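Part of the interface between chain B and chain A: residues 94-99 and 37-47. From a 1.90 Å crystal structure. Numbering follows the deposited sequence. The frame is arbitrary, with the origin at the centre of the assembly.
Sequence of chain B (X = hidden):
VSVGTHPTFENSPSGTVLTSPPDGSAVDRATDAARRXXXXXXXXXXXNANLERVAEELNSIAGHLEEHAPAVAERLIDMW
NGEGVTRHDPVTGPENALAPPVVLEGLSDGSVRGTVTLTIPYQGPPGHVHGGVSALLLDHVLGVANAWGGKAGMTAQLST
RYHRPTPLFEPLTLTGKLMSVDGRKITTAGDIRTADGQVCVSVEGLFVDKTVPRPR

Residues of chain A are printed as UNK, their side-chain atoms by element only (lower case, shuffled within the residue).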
# COMPACT_ATOMS: atom_id res chain seq x y z
N PRO B 94 9.92 9.71 -1.59
CA PRO B 94 10.81 9.56 -2.76
C PRO B 94 11.78 8.40 -2.63
O PRO B 94 12.16 7.82 -3.64
CB PRO B 94 11.58 10.88 -2.80
CG PRO B 94 10.77 11.84 -1.99
CD PRO B 94 10.11 11.02 -0.92
N GLU B 95 12.18 8.06 -1.40
CA GLU B 95 13.09 6.96 -1.20
C GLU B 95 12.36 5.67 -0.81
O GLU B 95 12.99 4.67 -0.42
CB GLU B 95 14.17 7.31 -0.16
CG GLU B 95 15.25 8.24 -0.70
CD GLU B 95 15.08 9.70 -0.28
OE1 GLU B 95 15.46 10.06 0.86
OE2 GLU B 95 14.63 10.53 -1.11
N ASN B 96 11.03 5.70 -0.95
CA ASN B 96 10.21 4.56 -0.59
C ASN B 96 9.64 3.92 -1.85
O ASN B 96 8.73 4.45 -2.46
CB ASN B 96 9.11 4.97 0.40
CG ASN B 96 8.37 3.79 0.96
OD1 ASN B 96 8.26 2.74 0.31
ND2 ASN B 96 7.84 3.95 2.17
N ALA B 97 10.23 2.79 -2.28
CA ALA B 97 9.86 2.22 -3.56
C ALA B 97 8.43 1.67 -3.61
O ALA B 97 7.92 1.40 -4.70
CB ALA B 97 10.88 1.16 -4.04
N LEU B 98 7.79 1.56 -2.44
CA LEU B 98 6.34 1.24 -2.37
C LEU B 98 5.47 2.38 -2.84
O LEU B 98 4.34 2.15 -3.26
CB LEU B 98 5.90 0.93 -0.93
CG LEU B 98 6.02 -0.54 -0.49
CD1 LEU B 98 7.40 -1.01 -0.63
CD2 LEU B 98 5.56 -0.69 0.97
N ALA B 99 5.98 3.62 -2.71
CA ALA B 99 5.24 4.82 -3.09
C ALA B 99 5.23 4.99 -4.61
O ALA B 99 6.25 4.76 -5.26
CB ALA B 99 5.85 6.08 -2.37
N UNK A 37 15.99 -5.00 -1.00
CA UNK A 37 16.48 -3.75 -1.54
C UNK A 37 15.57 -2.56 -1.17
O UNK A 37 16.05 -1.53 -0.69
c UNK A 37 16.58 -3.85 -3.08
c UNK A 37 17.60 -4.91 -3.48
c UNK A 37 16.91 -2.49 -3.71
N UNK A 38 14.27 -2.71 -1.37
CA UNK A 38 13.28 -1.68 -1.01
C UNK A 38 13.47 -1.22 0.45
O UNK A 38 13.51 -0.01 0.75
c UNK A 38 11.83 -2.19 -1.24
c UNK A 38 11.59 -2.41 -2.74
c UNK A 38 10.78 -1.22 -0.64
N UNK A 39 13.62 -2.18 1.35
CA UNK A 39 13.84 -1.87 2.77
C UNK A 39 15.18 -1.17 2.98
O UNK A 39 15.27 -0.17 3.70
o UNK A 39 12.60 -3.05 5.70
o UNK A 39 14.75 -2.58 5.66
c UNK A 39 13.74 -3.16 3.59
c UNK A 39 13.69 -2.91 5.09
N UNK A 40 16.22 -1.66 2.31
CA UNK A 40 17.56 -1.13 2.49
C UNK A 40 17.66 0.31 2.04
O UNK A 40 18.31 1.13 2.69
c UNK A 40 18.60 -2.01 1.77
N UNK A 41 17.01 0.63 0.93
CA UNK A 41 16.99 1.99 0.40
C UNK A 41 16.50 3.04 1.40
O UNK A 41 16.94 4.19 1.37
c UNK A 41 16.17 2.04 -0.91
c UNK A 41 17.99 2.53 -2.61
c UNK A 41 16.89 1.54 -2.17
c UNK A 41 15.90 1.35 -3.32
N UNK A 42 15.59 2.66 2.29
CA UNK A 42 15.06 3.58 3.29
C UNK A 42 16.00 3.81 4.48
O UNK A 42 15.82 4.76 5.24
c UNK A 42 12.55 3.37 2.77
c UNK A 42 12.08 4.82 2.84
c UNK A 42 11.39 2.44 3.01
c UNK A 42 13.69 3.12 3.78
N UNK A 43 17.00 2.94 4.61
CA UNK A 43 17.95 2.97 5.74
C UNK A 43 19.36 3.40 5.32
O UNK A 43 20.22 3.65 6.16
c UNK A 43 16.80 1.05 7.00
c UNK A 43 18.06 1.58 6.37
n UNK A 43 14.78 -1.69 8.01
n UNK A 43 16.23 -0.22 9.03
n UNK A 43 14.36 -0.97 10.15
c UNK A 43 15.12 -0.96 9.07
c UNK A 43 17.12 -0.14 7.87
N UNK A 44 19.61 3.47 4.03
CA UNK A 44 20.99 3.56 3.55
C UNK A 44 21.56 5.00 3.55
O UNK A 44 20.82 5.97 3.64
c UNK A 44 20.63 3.81 1.05
o UNK A 44 22.51 2.54 1.93
c UNK A 44 21.14 2.89 2.16
N UNK A 45 22.88 5.11 3.42
CA UNK A 45 23.54 6.41 3.35
C UNK A 45 23.24 7.11 2.02
O UNK A 45 23.70 6.69 0.95
o UNK A 45 27.02 7.56 3.63
c UNK A 45 25.79 7.59 3.48
o UNK A 45 25.15 8.65 3.30
c UNK A 45 25.05 6.25 3.51
N UNK A 46 22.49 8.20 2.09
CA UNK A 46 22.15 8.96 0.88
C UNK A 46 23.39 9.57 0.21
O UNK A 46 23.39 9.84 -1.00
c UNK A 46 19.83 9.32 1.84
c UNK A 46 16.58 9.25 3.13
c UNK A 46 21.07 10.00 1.21
n UNK A 46 17.42 9.54 2.14
n UNK A 46 16.83 9.64 4.38
n UNK A 46 15.46 8.57 2.85
c UNK A 46 18.69 10.26 2.28
N UNK A 47 24.45 9.76 0.99
CA UNK A 47 25.69 10.35 0.49
C UNK A 47 26.65 9.36 -0.14
O UNK A 47 27.68 9.74 -0.67
O HOH W 1 12.59 2.01 -0.92

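Position 37 carries three side-chain carbons, one bearing the other two. Branching at CB without a heteroatom identifies valine; A:Val37 lies on the helix, and its side chain makes no contact with the B stretch.

Position 38 repeats the pattern, three carbons forked at CB. One branch tip lies 3.4 Å from B:Leu98 CD1, and the other is 3.9 Å from B:Ala97 CB. This too is valine, A:Val38, with chi1 in the t well. Its CA-to-CB bond runs sideways to the opposing stretch, yet the atoms CG1 and CG2 both find apolar partners.

Position 39 has two carbons, the second carrying two oxygens: a short carboxylate. Its CA-to-CB bond points away from chain B. It is A:Asp39.

Position 40 has a single side-chain carbon and is A:Ala40, out of reach of the other stretch.

Position 41 has four carbons forked at the second, with CB itself unbranched, which separates leucine from isoleucine. A:Leu41 points toward chain B, and its CB lies 4.2 Å from the backbone atom B:Glu95 O.

Position 42 has the same four-carbon fork. One terminal carbon is 3.4 Å from B:Glu95 O and 3.8 Å from B:Asn96 CB. This is a second leucine, A:Leu42; its CA-to-CB bond runs sideways, but its end comes nearer, and the contacting carbon is CD2.

Position 43 shows three carbons, a nitrogen, then a carbon with two further nitrogens, the signature of a guanidinium. A:Arg43 makes no contact with the B stretch. Instead its NH1 forms a salt bridge with A:Asp39 OD1 at 2.5 Å, one turn back along the chain; the hydrogen bond within it is weak, with an angle of 118° at the hydrogen.

Position 44 has a CB carrying one oxygen and one carbon, hence A:Thr44, which stays out of reach of chain B.

Position 45 has two carbons and a terminal pair of oxygens. It is A:Asp45, and its OD1 accepts a hydrogen bond from the backbone N of position 47 at 2.7 Å.

Position 46 has three carbons, a nitrogen, then a carbon carrying two more nitrogens; the inner nitrogen comes within 2.4 Å of B:Glu95 OE1. It is A:Arg46, and its CA-to-CB bond points toward the B stretch. A:Arg46 NE and B:Glu95 OE1 form a salt bridge whose length deserves caution, because that oxygen is modelled too close to its neighbour.

Position 47 has no side-chain atoms and is A:Gly47.

The contact combines three elements. A:Val38 packs against B:Ala97 and B:Leu98, while A:Leu42 covers B:Glu95 and B:Asn96. Between them, water 1 donates to A:Val38 O (2.8 Å) and B:Glu95 O (2.7 Å) and accepts from B:Ala97 N (2.8 Å), linking the backbones where no direct hydrogen bond crosses. The salt bridge adds opposite charges beyond the helix. On chain B, a type I turn from B:Asn96 to B:Ala99 shapes the surface, held by B:Ala99 N to B:Asn96 O (2.9 Å) and B:Leu98 N to B:Asn96 OD1 (3.0 Å). Together the two stretches bury 367 Å².

Chain A (37-47) VVDALLRTDRG
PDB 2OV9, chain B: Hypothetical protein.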